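Local coordinates for uncharacterized protein (Bacteroides eggerthii DSM 20697, PDB 4ECO), which is of unknown function but folds as a leucine-rich repeat solenoid, an architecture that commonly serves protein binding, at residues N363-I368 / A385-K390; K390-I395 / K420-L425; Y411-S416 / N442-K447. All coordinates share one frame; numbering follows the deposited sequence.

Interaction 1. Residues N363-I368 / A385-K390; sequences NQITEI and AHNKLK
Asn363, Ile365 and Thr366 meet His386, Asn387, Lys388 and Leu389 in a backbone-led contact between equivalent positions of two successive turns of the solenoid: 363-368 holds the short strand 364-367, whereas its partner 385-390 is a loop. The entry is a main-chain bond, Asn363 N to His386 O at 2.9 Å, with the donor lying nearly along the C=O axis. Further on, Lys388 N gives its hydrogen to Ile365 O (2.8 Å), and between the two an asparagine takes over. Asn387 CG stands anti to its own carbonyl carbon (chi1 -74°), beside the backbone N, and from there OD1 accepts from Ile365 N, 3.2 Å away, the donor tilted 22° from the carbonyl plane. The same oxygen touches Asn363 CB and lies beside Ile365 CG1. The Asn387 amide runs beside that of Asn363, pointing the same way, the two planes only 9° apart. Its ND2 is satisfied by Phe384 O and Leu360 O, so a buried polar group is bound through both ends to backbone. Toward the interior, Leu389 CD2 makes the apolar contact, 3.8 Å from Ile368 CG1 and 4.2 Å from Ile365 CG2. The outer side is looser: Thr366 CG2 lies beside Lys388 CB, and Gln364 OE1 rests against Lys388 CD at 3.3 Å, while NE2 of the same glutamine binds Asn363 O. Asparagines set side by side, each binding backbone, and followed by aliphatic residues, form the asparagine ladder of the leucine-rich repeat, in which successive turns follow the LxxLxLxxNxL pattern, with other apolar residues at some leucine positions.

Interaction 2. Residues K390-I395 / K420-L425; sequences KYIPNI and KNFDPL
Tyr391 lies against the backbone of Phe422 and Asp423, and this ring is where the contact is tight. Asp423 CA sits over the centre of one face, 3.6 Å from the centroid and almost on the ring normal, in a CH-pi contact. Asp423 CG is anti to its own backbone N (chi1 -163°), which sets it alongside the ring at CD2 and CE2, and the carboxylate plane is within 4° of the ring. Lys390 CB lies toward the rim of the opposite face, Lys420 O comes to the edge at CD1 (3.4 Å), and Pro424 CD reaches CZ at 3.6 Å. Just beyond the tyrosine, Ile392 N binds Asn421 O in a nearly straight bond of 2.7 Å, and Ile392 CD1 meets Phe422 CE1 at 3.6 Å, the two side chains lying side by side. Elsewhere water does the joining. One molecule donates to both Lys390 O and Lys420 O; a second donates to Ile392 O and accepts from Asp423 N. The far end of 420-425 is more open, with Pro424 and Leu425 exposed, and there Asp423 OD1 takes Leu425 N at 3.0 Å from above the carboxylate plane, closing an Asx turn. Asn421, whose side chain starts away from 390-395, gives ND2 to Lys447 O. Such packing of irregular, partly hydrated connections, one turn upon the next, is characteristic of the variable segments that follow the conserved part of a leucine-rich repeat.

Interaction 3. Residues Y411-S416 / N442-K447; sequences YNEIGS and NNQISK
Tyr411-Ser416 and Asn442-Lys447 run side by side in the same direction, joined by Asn412 N to Asn442 O (3.2 Å) and Gln444 N to Ile414 O (2.9 Å), and the first of them folds into a type II turn from Glu413 to Ser416. Gly415 occupies the third place of that turn with phi at 88°, a conformation readily adopted by glycine, and its CA passes 4.4 Å from Ile445 CA. At the turn's end Ser416 places OG between its own N and carbonyl carbon (chi1 65°), where OG joins the backbone N in binding Glu413 O. Among the side chains, the exposed Tyr411 ring stacks with Asn442. Asn442 CB stands over its centre, 3.7 Å from the centroid, and the amide lies flat upon the ring, planes 15° apart, with ND2 above CZ at 3.4 Å. His386 also stacks on Tyr411. Deeper in, Asn443 OD1 accepts from Ile414 N at 2.9 Å while lying against Asn412 CB. Ile414 CG2 then meets Ile445 CG1 at 4.0 Å, the two isoleucines pointing the same way. The extended Gln444 side chain follows the outside, OE1 near Glu413 CG and NE2 near Ser416 CB; Glu413 itself sends its carboxylate to Lys390 in a salt bridge. The chemistry implies a division of labour: the buried Asn443 has both ends of its amide bound to backbone groups, OD1 by Ile414 N and ND2 by Phe409 O, apolar contact follows between the isoleucines, and flat polar and aromatic groups stack at the rim, where solvent can reach them.

In the fold
From the N terminus, interaction 1 closes first, bringing 385-390 back beside 363-368 after one turn of the solenoid. Interaction 2 opens on the residue where that one ends, since Lys390 belongs to both. Interactions 2 and 3 cross, their segments alternating along the chain, so the loops they close overlap along the chain. Interactions 1 and 3 work at equivalent places on the turns, and Asn412 OD1 probably bonds to Leu389 N to continue the series. Interaction 2 lies farther along the connections and touches both, through Ile368 on Pro393 and Asn421 on Lys447. Together they join four consecutive repeats.

Interaction 1. Residues N363-I368 / A385-K390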
ATOM      1  N   ASN A 363      -4.132  11.847  -3.984  1.00 40.74           N
ATOM      2  CA  ASN A 363      -3.522  13.099  -4.425  1.00 41.67           C
ATOM      3  C   ASN A 363      -4.500  13.788  -5.395  1.00 44.51           C
ATOM      4  O   ASN A 363      -5.694  13.479  -5.401  1.00 41.97           O
ATOM      5  CB  ASN A 363      -2.140  12.847  -5.056  1.00 41.82           C
ATOM      6  CG  ASN A 363      -1.063  12.538  -4.064  1.00 53.58           C
ATOM      7  OD1 ASN A 363      -0.557  13.419  -3.400  1.00 56.34           O
ATOM      8  ND2 ASN A 363      -0.621  11.309  -4.012  1.00 34.91           N
ATOM      9  N   GLN A 364      -4.000  14.716  -6.197  1.00 42.90           N
ATOM     10  CA  GLN A 364      -4.824  15.451  -7.150  1.00 44.02           C
ATOM     11  C   GLN A 364      -4.073  15.533  -8.493  1.00 47.81           C
ATOM     12  O   GLN A 364      -4.107  16.546  -9.194  1.00 48.94           O
ATOM     13  CB  GLN A 364      -5.183  16.839  -6.566  1.00 45.98           C
ATOM     14  CG  GLN A 364      -6.201  16.793  -5.407  1.00 49.03           C
ATOM     15  CD  GLN A 364      -7.655  16.456  -5.780  1.00 67.16           C
ATOM     16  OE1 GLN A 364      -8.418  17.319  -6.186  1.00 67.86           O
ATOM     17  NE2 GLN A 364      -8.067  15.191  -5.644  1.00 57.02           N
ATOM     18  N   ILE A 365      -3.375  14.433  -8.822  1.00 43.87           N
ATOM     19  CA  ILE A 365      -2.602  14.246 -10.051  1.00 43.82           C
ATOM     20  C   ILE A 365      -3.585  14.197 -11.230  1.00 49.97           C
ATOM     21  O   ILE A 365      -4.575  13.470 -11.158  1.00 49.60           O
ATOM     22  CB  ILE A 365      -1.717  12.973  -9.947  1.00 44.67           C
ATOM     23  CG1 ILE A 365      -0.760  13.077  -8.740  1.00 43.79           C
ATOM     24  CG2 ILE A 365      -0.950  12.719 -11.245  1.00 46.02           C
ATOM     25  CD1 ILE A 365      -0.117  11.758  -8.271  1.00 48.38           C
ATOM     26  N   THR A 366      -3.322  14.989 -12.289  1.00 48.17           N
ATOM     27  CA  THR A 366      -4.185  15.035 -13.472  1.00 49.07           C
ATOM     28  C   THR A 366      -3.588  14.284 -14.649  1.00 57.52           C
ATOM     29  O   THR A 366      -4.338  13.880 -15.555  1.00 59.54           O
ATOM     30  CB  THR A 366      -4.478  16.473 -13.899  1.00 43.55           C
ATOM     31  OG1 THR A 366      -3.251  17.165 -14.175  1.00 47.78           O
ATOM     32  CG2 THR A 366      -5.334  17.214 -12.898  1.00 28.49           C
ATOM     33  N   GLU A 367      -2.249  14.104 -14.654  1.00 54.47           N
ATOM     34  CA  GLU A 367      -1.589  13.431 -15.767  1.00 55.28           C
ATOM     35  C   GLU A 367      -0.331  12.709 -15.339  1.00 58.00           C
ATOM     36  O   GLU A 367       0.463  13.260 -14.581  1.00 59.23           O
ATOM     37  CB  GLU A 367      -1.232  14.484 -16.827  1.00 58.71           C
ATOM     38  CG  GLU A 367      -0.969  13.969 -18.236  1.00 72.47           C
ATOM     39  CD  GLU A 367      -0.855  15.060 -19.289  1.00 94.18           C
ATOM     40  OE1 GLU A 367      -1.453  16.145 -19.101  1.00 78.94           O
ATOM     41  OE2 GLU A 367      -0.157  14.828 -20.302  1.00 96.52           O
ATOM     42  N   ILE A 368      -0.137  11.486 -15.862  1.00 52.21           N
ATOM     43  CA  ILE A 368       1.076  10.679 -15.705  1.00 50.79           C
ATOM     44  C   ILE A 368       1.794  10.743 -17.061  1.00 58.83           C
ATOM     45  O   ILE A 368       1.202  10.381 -18.091  1.00 58.86           O
ATOM     46  CB  ILE A 368       0.780   9.247 -15.221  1.00 51.76           C
ATOM     47  CG1 ILE A 368       0.106   9.233 -13.813  1.00 49.78           C
ATOM     48  CG2 ILE A 368       2.020   8.350 -15.311  1.00 51.49           C
ATOM     49  CD1 ILE A 368       0.944   9.735 -12.588  1.00 49.05           C
ATOM     50  N   ALA A 385      -4.935   5.361  -7.630  1.00 37.22           N
ATOM     51  CA  ALA A 385      -6.270   5.614  -7.100  1.00 37.25           C
ATOM     52  C   ALA A 385      -6.383   6.977  -6.388  1.00 42.61           C
ATOM     53  O   ALA A 385      -5.400   7.477  -5.843  1.00 42.22           O
ATOM     54  CB  ALA A 385      -6.667   4.509  -6.151  1.00 37.02           C
ATOM     55  N   HIS A 386      -7.599   7.568  -6.403  1.00 37.97           N
ATOM     56  CA  HIS A 386      -7.948   8.814  -5.726  1.00 36.49           C
ATOM     57  C   HIS A 386      -7.057   9.946  -6.186  1.00 42.96           C
ATOM     58  O   HIS A 386      -6.233  10.456  -5.434  1.00 45.06           O
ATOM     59  CB  HIS A 386      -7.907   8.663  -4.209  1.00 35.59           C
ATOM     60  CG  HIS A 386      -8.937   7.722  -3.681  1.00 38.14           C
ATOM     61  ND1 HIS A 386     -10.181   8.168  -3.276  1.00 40.08           N
ATOM     62  CD2 HIS A 386      -8.879   6.379  -3.523  1.00 39.66           C
ATOM     63  CE1 HIS A 386     -10.829   7.091  -2.860  1.00 39.23           C
ATOM     64  NE2 HIS A 386     -10.090   5.986  -2.998  1.00 39.02           N
ATOM     65  N   ASN A 387      -7.223  10.317  -7.448  1.00 38.98           N
ATOM     66  CA  ASN A 387      -6.554  11.432  -8.106  1.00 38.99           C
ATOM     67  C   ASN A 387      -7.549  12.054  -9.065  1.00 44.80           C
ATOM     68  O   ASN A 387      -8.755  11.799  -8.952  1.00 45.82           O
ATOM     69  CB  ASN A 387      -5.256  11.006  -8.815  1.00 35.16           C
ATOM     70  CG  ASN A 387      -4.101  10.715  -7.898  1.00 51.37           C
ATOM     71  OD1 ASN A 387      -3.459  11.617  -7.380  1.00 45.86           O
ATOM     72  ND2 ASN A 387      -3.740   9.446  -7.754  1.00 40.71           N
ATOM     73  N   LYS A 388      -7.054  12.855 -10.006  1.00 41.12           N
ATOM     74  CA  LYS A 388      -7.879  13.534 -10.986  1.00 41.03           C
ATOM     75  C   LYS A 388      -7.421  13.169 -12.403  1.00 42.95           C
ATOM     76  O   LYS A 388      -7.424  14.027 -13.266  1.00 43.88           O
ATOM     77  CB  LYS A 388      -7.810  15.059 -10.747  1.00 44.66           C
ATOM     78  CG  LYS A 388      -8.405  15.527  -9.414  1.00 53.41           C
ATOM     79  CD  LYS A 388      -8.685  17.046  -9.414  1.00 65.66           C
ATOM     80  CE  LYS A 388     -10.013  17.409 -10.030  1.00 78.99           C
ATOM     81  NZ  LYS A 388     -10.277  18.868  -9.971  1.00 96.11           N
ATOM     82  N   LEU A 389      -7.026  11.902 -12.643  1.00 39.12           N
ATOM     83  CA  LEU A 389      -6.524  11.444 -13.946  1.00 39.35           C
ATOM     84  C   LEU A 389      -7.595  11.483 -15.015  1.00 45.42           C
ATOM     85  O   LEU A 389      -8.671  10.919 -14.802  1.00 44.76           O
ATOM     86  CB  LEU A 389      -5.967  10.017 -13.880  1.00 38.35           C
ATOM     87  CG  LEU A 389      -4.674   9.752 -13.117  1.00 42.16           C
ATOM     88  CD1 LEU A 389      -4.365   8.265 -13.135  1.00 41.08           C
ATOM     89  CD2 LEU A 389      -3.494  10.542 -13.697  1.00 44.78           C
ATOM     90  N   LYS A 390      -7.303  12.112 -16.177  1.00 43.41           N
ATOM     91  CA  LYS A 390      -8.313  12.178 -17.236  1.00 44.28           C
ATOM     92  C   LYS A 390      -8.246  10.939 -18.116  1.00 48.63           C
ATOM     93  O   LYS A 390      -9.239  10.591 -18.768  1.00 49.35           O
ATOM     94  CB  LYS A 390      -8.193  13.456 -18.124  1.00 47.57           C
ATOM     95  CG  LYS A 390      -8.003  14.807 -17.426  1.00 55.60           C
ATOM     96  CD  LYS A 390      -9.032  15.119 -16.348  1.00 68.42           C
ATOM     97  CE  LYS A 390      -8.505  16.223 -15.454  1.00 75.87           C
ATOM     98  NZ  LYS A 390      -9.227  16.274 -14.158  1.00 72.98           N
TER

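Interaction 2. Residues K390-I395 / K420-L425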
ATOM      1  N   LYS A 390      -7.303  12.112 -16.177  1.00 43.41           N
ATOM      2  CA  LYS A 390      -8.313  12.178 -17.236  1.00 44.28           C
ATOM      3  C   LYS A 390      -8.246  10.939 -18.116  1.00 48.63           C
ATOM      4  O   LYS A 390      -9.239  10.591 -18.768  1.00 49.35           O
ATOM      5  CB  LYS A 390      -8.193  13.456 -18.124  1.00 47.57           C
ATOM      6  CG  LYS A 390      -8.003  14.807 -17.426  1.00 55.60           C
ATOM      7  CD  LYS A 390      -9.032  15.119 -16.348  1.00 68.42           C
ATOM      8  CE  LYS A 390      -8.505  16.223 -15.454  1.00 75.87           C
ATOM      9  NZ  LYS A 390      -9.227  16.274 -14.158  1.00 72.98           N
ATOM     10  N   TYR A 391      -7.064  10.301 -18.181  1.00 43.36           N
ATOM     11  CA  TYR A 391      -6.852   9.154 -19.067  1.00 42.35           C
ATOM     12  C   TYR A 391      -6.018   8.062 -18.419  1.00 47.16           C
ATOM     13  O   TYR A 391      -5.297   8.338 -17.451  1.00 46.54           O
ATOM     14  CB  TYR A 391      -6.113   9.627 -20.354  1.00 43.38           C
ATOM     15  CG  TYR A 391      -6.662  10.865 -21.034  1.00 43.32           C
ATOM     16  CD1 TYR A 391      -7.851  10.821 -21.765  1.00 45.71           C
ATOM     17  CD2 TYR A 391      -5.955  12.059 -21.018  1.00 44.33           C
ATOM     18  CE1 TYR A 391      -8.331  11.949 -22.444  1.00 48.73           C
ATOM     19  CE2 TYR A 391      -6.429  13.198 -21.678  1.00 46.40           C
ATOM     20  CZ  TYR A 391      -7.615  13.140 -22.395  1.00 56.37           C
ATOM     21  OH  TYR A 391      -8.061  14.272 -23.045  1.00 58.55           O
ATOM     22  N   ILE A 392      -6.062   6.831 -18.989  1.00 44.50           N
ATOM     23  CA  ILE A 392      -5.214   5.724 -18.534  1.00 43.49           C
ATOM     24  C   ILE A 392      -3.828   5.964 -19.160  1.00 49.38           C
ATOM     25  O   ILE A 392      -3.741   6.121 -20.389  1.00 50.75           O
ATOM     26  CB  ILE A 392      -5.811   4.334 -18.873  1.00 46.26           C
ATOM     27  CG1 ILE A 392      -7.187   4.130 -18.187  1.00 44.82           C
ATOM     28  CG2 ILE A 392      -4.814   3.212 -18.511  1.00 46.88           C
ATOM     29  CD1 ILE A 392      -8.085   3.007 -18.825  1.00 46.35           C
ATOM     30  N   PRO A 393      -2.750   6.068 -18.349  1.00 46.96           N
ATOM     31  CA  PRO A 393      -1.429   6.420 -18.917  1.00 48.55           C
ATOM     32  C   PRO A 393      -0.779   5.296 -19.733  1.00 53.63           C
ATOM     33  O   PRO A 393      -0.647   4.164 -19.261  1.00 53.66           O
ATOM     34  CB  PRO A 393      -0.580   6.753 -17.676  1.00 49.75           C
ATOM     35  CG  PRO A 393      -1.228   5.994 -16.560  1.00 52.16           C
ATOM     36  CD  PRO A 393      -2.696   5.976 -16.874  1.00 47.47           C
ATOM     37  N   ASN A 394      -0.346   5.629 -20.960  1.00 51.02           N
ATOM     38  CA  ASN A 394       0.301   4.672 -21.860  1.00 51.15           C
ATOM     39  C   ASN A 394       1.792   4.473 -21.465  1.00 52.21           C
ATOM     40  O   ASN A 394       2.691   4.877 -22.208  1.00 53.80           O
ATOM     41  CB  ASN A 394       0.166   5.135 -23.318  1.00 51.76           C
ATOM     42  CG  ASN A 394       0.428   4.052 -24.328  1.00 72.62           C
ATOM     43  OD1 ASN A 394       0.463   2.852 -24.009  1.00 64.24           O
ATOM     44  ND2 ASN A 394       0.574   4.444 -25.585  1.00 69.30           N
ATOM     45  N   ILE A 395       2.034   3.838 -20.305  1.00 44.28           N
ATOM     46  CA  ILE A 395       3.377   3.601 -19.764  1.00 43.95           C
ATOM     47  C   ILE A 395       3.621   2.085 -19.528  1.00 48.32           C
ATOM     48  O   ILE A 395       4.602   1.687 -18.868  1.00 46.22           O
ATOM     49  CB  ILE A 395       3.633   4.430 -18.451  1.00 45.96           C
ATOM     50  CG1 ILE A 395       2.679   4.039 -17.291  1.00 43.35           C
ATOM     51  CG2 ILE A 395       3.635   5.961 -18.724  1.00 48.22           C
ATOM     52  CD1 ILE A 395       3.132   4.554 -15.928  1.00 40.48           C
ATOM     53  N   LYS A 420     -13.165  10.131 -23.643  1.00 47.05           N
ATOM     54  CA  LYS A 420     -11.949   9.426 -24.050  1.00 45.60           C
ATOM     55  C   LYS A 420     -11.253   8.866 -22.817  1.00 48.21           C
ATOM     56  O   LYS A 420     -10.994   9.611 -21.864  1.00 46.73           O
ATOM     57  CB  LYS A 420     -11.006  10.353 -24.854  1.00 47.73           C
ATOM     58  CG  LYS A 420     -11.645  11.002 -26.082  1.00 50.90           C
ATOM     59  CD  LYS A 420     -12.114   9.995 -27.127  1.00 55.46           C
ATOM     60  CE  LYS A 420     -13.027  10.608 -28.164  1.00 70.21           C
ATOM     61  NZ  LYS A 420     -13.755   9.555 -28.925  1.00 81.06           N
ATOM     62  N   ASN A 421     -10.972   7.548 -22.828  1.00 44.72           N
ATOM     63  CA  ASN A 421     -10.328   6.849 -21.709  1.00 43.55           C
ATOM     64  C   ASN A 421      -8.803   6.906 -21.830  1.00 51.68           C
ATOM     65  O   ASN A 421      -8.074   6.645 -20.847  1.00 50.32           O
ATOM     66  CB  ASN A 421     -10.802   5.398 -21.645  1.00 39.63           C
ATOM     67  CG  ASN A 421     -12.300   5.228 -21.682  1.00 54.76           C
ATOM     68  OD1 ASN A 421     -13.043   5.844 -20.919  1.00 45.75           O
ATOM     69  ND2 ASN A 421     -12.777   4.406 -22.594  1.00 52.53           N
ATOM     70  N   PHE A 422      -8.324   7.252 -23.054  1.00 51.58           N
ATOM     71  CA  PHE A 422      -6.895   7.347 -23.396  1.00 52.01           C
ATOM     72  C   PHE A 422      -6.643   8.636 -24.113  1.00 58.08           C
ATOM     73  O   PHE A 422      -7.484   9.068 -24.903  1.00 57.08           O
ATOM     74  CB  PHE A 422      -6.457   6.146 -24.255  1.00 53.75           C
ATOM     75  CG  PHE A 422      -6.961   4.805 -23.746  1.00 53.20           C
ATOM     76  CD1 PHE A 422      -6.335   4.163 -22.680  1.00 53.55           C
ATOM     77  CD2 PHE A 422      -8.087   4.210 -24.308  1.00 54.97           C
ATOM     78  CE1 PHE A 422      -6.817   2.939 -22.201  1.00 53.08           C
ATOM     79  CE2 PHE A 422      -8.567   2.992 -23.821  1.00 56.28           C
ATOM     80  CZ  PHE A 422      -7.923   2.360 -22.776  1.00 52.36           C
ATOM     81  N   ASP A 423      -5.499   9.284 -23.810  1.00 58.03           N
ATOM     82  CA  ASP A 423      -5.127  10.588 -24.384  1.00 59.36           C
ATOM     83  C   ASP A 423      -5.198  10.535 -25.892  1.00 67.09           C
ATOM     84  O   ASP A 423      -4.490   9.739 -26.510  1.00 68.39           O
ATOM     85  CB  ASP A 423      -3.726  11.054 -23.929  1.00 60.43           C
ATOM     86  CG  ASP A 423      -3.410  12.533 -24.126  1.00 69.57           C
ATOM     87  OD1 ASP A 423      -4.165  13.223 -24.879  1.00 71.03           O
ATOM     88  OD2 ASP A 423      -2.399  13.002 -23.554  1.00 73.70           O
ATOM     89  N   PRO A 424      -6.104  11.332 -26.498  1.00 65.84           N
ATOM     90  CA  PRO A 424      -6.210  11.331 -27.970  1.00 67.19           C
ATOM     91  C   PRO A 424      -5.004  12.012 -28.627  1.00 73.38           C
ATOM     92  O   PRO A 424      -4.731  11.759 -29.794  1.00 74.63           O
ATOM     93  CB  PRO A 424      -7.508  12.103 -28.244  1.00 68.87           C
ATOM     94  CG  PRO A 424      -8.120  12.386 -26.911  1.00 72.25           C
ATOM     95  CD  PRO A 424      -7.027  12.316 -25.900  1.00 67.24           C
ATOM     96  N   LEU A 425      -4.264  12.838 -27.860  1.00 70.23           N
ATOM     97  CA  LEU A 425      -3.078  13.547 -28.324  1.00 71.96           C
ATOM     98  C   LEU A 425      -1.795  12.707 -28.106  1.00 73.72           C
ATOM     99  O   LEU A 425      -0.687  13.231 -28.278  1.00 74.07           O
ATOM    100  CB  LEU A 425      -2.950  14.916 -27.615  1.00 72.85           C
ATOM    101  CG  LEU A 425      -4.134  15.896 -27.707  1.00 78.29           C
ATOM    102  CD1 LEU A 425      -3.859  17.120 -26.857  1.00 79.51           C
ATOM    103  CD2 LEU A 425      -4.446  16.288 -29.153  1.00 79.18           C
TER
HETATM  104  O   HOH W   1     -10.887  11.776 -20.244  1.00 40.77           O
HETATM  105  O   HOH W   2      -3.336   7.779 -22.395  1.00 50.37           O

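Interaction 3. Residues Y411-S416 / N442-K447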
ATOM      1  N   TYR A 411     -11.411   5.935  -8.576  1.00 35.29           N
ATOM      2  CA  TYR A 411     -11.596   7.279  -8.070  1.00 33.63           C
ATOM      3  C   TYR A 411     -10.709   8.249  -8.794  1.00 40.08           C
ATOM      4  O   TYR A 411      -9.808   8.845  -8.213  1.00 40.15           O
ATOM      5  CB  TYR A 411     -11.345   7.341  -6.583  1.00 33.00           C
ATOM      6  CG  TYR A 411     -12.498   6.853  -5.754  1.00 32.49           C
ATOM      7  CD1 TYR A 411     -13.543   7.710  -5.410  1.00 33.85           C
ATOM      8  CD2 TYR A 411     -12.515   5.553  -5.240  1.00 32.25           C
ATOM      9  CE1 TYR A 411     -14.592   7.277  -4.600  1.00 35.69           C
ATOM     10  CE2 TYR A 411     -13.539   5.121  -4.396  1.00 32.23           C
ATOM     11  CZ  TYR A 411     -14.579   5.987  -4.086  1.00 41.17           C
ATOM     12  OH  TYR A 411     -15.588   5.596  -3.248  1.00 44.39           O
ATOM     13  N   ASN A 412     -10.959   8.381 -10.085  1.00 39.45           N
ATOM     14  CA  ASN A 412     -10.279   9.312 -10.976  1.00 39.51           C
ATOM     15  C   ASN A 412     -11.347   9.971 -11.836  1.00 43.93           C
ATOM     16  O   ASN A 412     -12.531   9.942 -11.473  1.00 43.56           O
ATOM     17  CB  ASN A 412      -9.175   8.616 -11.797  1.00 38.47           C
ATOM     18  CG  ASN A 412      -7.828   8.582 -11.104  1.00 49.49           C
ATOM     19  OD1 ASN A 412      -7.220   9.619 -10.836  1.00 46.01           O
ATOM     20  ND2 ASN A 412      -7.329   7.391 -10.800  1.00 28.99           N
ATOM     21  N   GLU A 413     -10.933  10.611 -12.935  1.00 41.34           N
ATOM     22  CA  GLU A 413     -11.830  11.310 -13.847  1.00 40.80           C
ATOM     23  C   GLU A 413     -11.627  10.782 -15.267  1.00 46.16           C
ATOM     24  O   GLU A 413     -11.711  11.545 -16.236  1.00 47.75           O
ATOM     25  CB  GLU A 413     -11.590  12.818 -13.748  1.00 41.79           C
ATOM     26  CG  GLU A 413     -12.349  13.409 -12.586  1.00 47.17           C
ATOM     27  CD  GLU A 413     -11.701  14.589 -11.898  1.00 72.72           C
ATOM     28  OE1 GLU A 413     -11.415  15.604 -12.573  1.00 45.09           O
ATOM     29  OE2 GLU A 413     -11.532  14.511 -10.659  1.00 80.42           O
ATOM     30  N   ILE A 414     -11.355   9.462 -15.387  1.00 41.21           N
ATOM     31  CA  ILE A 414     -11.102   8.793 -16.675  1.00 40.24           C
ATOM     32  C   ILE A 414     -12.405   8.769 -17.466  1.00 44.38           C
ATOM     33  O   ILE A 414     -13.438   8.400 -16.919  1.00 42.37           O
ATOM     34  CB  ILE A 414     -10.479   7.388 -16.462  1.00 41.18           C
ATOM     35  CG1 ILE A 414      -9.078   7.533 -15.773  1.00 40.44           C
ATOM     36  CG2 ILE A 414     -10.398   6.593 -17.767  1.00 40.71           C
ATOM     37  CD1 ILE A 414      -8.557   6.318 -15.103  1.00 43.59           C
ATOM     38  N   GLY A 415     -12.338   9.250 -18.712  1.00 44.34           N
ATOM     39  CA  GLY A 415     -13.470   9.354 -19.633  1.00 45.68           C
ATOM     40  C   GLY A 415     -14.249  10.660 -19.506  1.00 51.10           C
ATOM     41  O   GLY A 415     -15.262  10.860 -20.191  1.00 51.26           O
ATOM     42  N   SER A 416     -13.798  11.555 -18.606  1.00 46.86           N
ATOM     43  CA  SER A 416     -14.476  12.820 -18.380  1.00 46.92           C
ATOM     44  C   SER A 416     -14.288  13.777 -19.552  1.00 53.55           C
ATOM     45  O   SER A 416     -15.190  14.576 -19.827  1.00 54.39           O
ATOM     46  CB  SER A 416     -13.974  13.480 -17.101  1.00 47.80           C
ATOM     47  OG  SER A 416     -12.609  13.845 -17.215  1.00 53.53           O
ATOM     48  N   ASN A 442     -15.427   3.880  -9.982  1.00 39.71           N
ATOM     49  CA  ASN A 442     -15.577   5.300  -9.615  1.00 39.65           C
ATOM     50  C   ASN A 442     -14.773   6.230 -10.546  1.00 43.40           C
ATOM     51  O   ASN A 442     -13.830   6.900 -10.125  1.00 41.85           O
ATOM     52  CB  ASN A 442     -15.215   5.563  -8.153  1.00 38.94           C
ATOM     53  CG  ASN A 442     -16.352   5.271  -7.231  1.00 46.04           C
ATOM     54  OD1 ASN A 442     -17.350   6.004  -7.215  1.00 40.16           O
ATOM     55  ND2 ASN A 442     -16.236   4.171  -6.471  1.00 29.38           N
ATOM     56  N   ASN A 443     -15.181   6.276 -11.811  1.00 40.84           N
ATOM     57  CA  ASN A 443     -14.597   7.155 -12.826  1.00 41.05           C
ATOM     58  C   ASN A 443     -15.744   7.785 -13.639  1.00 44.68           C
ATOM     59  O   ASN A 443     -16.884   7.819 -13.160  1.00 46.78           O
ATOM     60  CB  ASN A 443     -13.603   6.379 -13.716  1.00 39.85           C
ATOM     61  CG  ASN A 443     -12.187   6.430 -13.227  1.00 46.92           C
ATOM     62  OD1 ASN A 443     -11.507   7.430 -13.377  1.00 49.17           O
ATOM     63  ND2 ASN A 443     -11.693   5.350 -12.664  1.00 31.09           N
ATOM     64  N   GLN A 444     -15.466   8.269 -14.856  1.00 37.60           N
ATOM     65  CA  GLN A 444     -16.495   8.875 -15.680  1.00 36.69           C
ATOM     66  C   GLN A 444     -16.500   8.238 -17.070  1.00 41.22           C
ATOM     67  O   GLN A 444     -16.764   8.921 -18.073  1.00 42.70           O
ATOM     68  CB  GLN A 444     -16.271  10.377 -15.749  1.00 38.21           C
ATOM     69  CG  GLN A 444     -16.680  11.091 -14.474  1.00 45.28           C
ATOM     70  CD  GLN A 444     -16.425  12.561 -14.576  1.00 66.03           C
ATOM     71  OE1 GLN A 444     -15.641  13.132 -13.821  1.00 54.78           O
ATOM     72  NE2 GLN A 444     -17.046  13.201 -15.553  1.00 70.17           N
ATOM     73  N   ILE A 445     -16.256   6.902 -17.118  1.00 35.22           N
ATOM     74  CA  ILE A 445     -16.176   6.120 -18.351  1.00 34.77           C
ATOM     75  C   ILE A 445     -17.582   5.946 -18.965  1.00 42.79           C
ATOM     76  O   ILE A 445     -18.430   5.281 -18.365  1.00 43.98           O
ATOM     77  CB  ILE A 445     -15.472   4.750 -18.069  1.00 35.22           C
ATOM     78  CG1 ILE A 445     -14.006   4.961 -17.642  1.00 32.08           C
ATOM     79  CG2 ILE A 445     -15.567   3.782 -19.284  1.00 35.81           C
ATOM     80  CD1 ILE A 445     -13.363   3.740 -16.959  1.00 26.71           C
ATOM     81  N   SER A 446     -17.804   6.508 -20.176  1.00 42.05           N
ATOM     82  CA  SER A 446     -19.093   6.411 -20.918  1.00 43.93           C
ATOM     83  C   SER A 446     -19.012   5.494 -22.152  1.00 51.82           C
ATOM     84  O   SER A 446     -20.047   5.132 -22.719  1.00 53.79           O
ATOM     85  CB  SER A 446     -19.566   7.786 -21.372  1.00 46.79           C
ATOM     86  OG  SER A 446     -18.503   8.536 -21.930  1.00 57.53           O
ATOM     87  N   LYS A 447     -17.784   5.156 -22.566  1.00 48.26           N
ATOM     88  CA  LYS A 447     -17.440   4.304 -23.695  1.00 47.78           C
ATOM     89  C   LYS A 447     -16.595   3.184 -23.183  1.00 50.43           C
ATOM     90  O   LYS A 447     -15.657   3.441 -22.432  1.00 49.69           O
ATOM     91  CB  LYS A 447     -16.704   5.115 -24.790  1.00 52.03           C
ATOM     92  CG  LYS A 447     -17.531   6.214 -25.448  1.00 78.61           C
ATOM     93  CD  LYS A 447     -18.745   5.674 -26.216  1.00 84.44           C
ATOM     94  CE  LYS A 447     -19.550   6.798 -26.800  1.00 89.61           C
ATOM     95  NZ  LYS A 447     -20.691   6.286 -27.589  1.00104.31           N
TER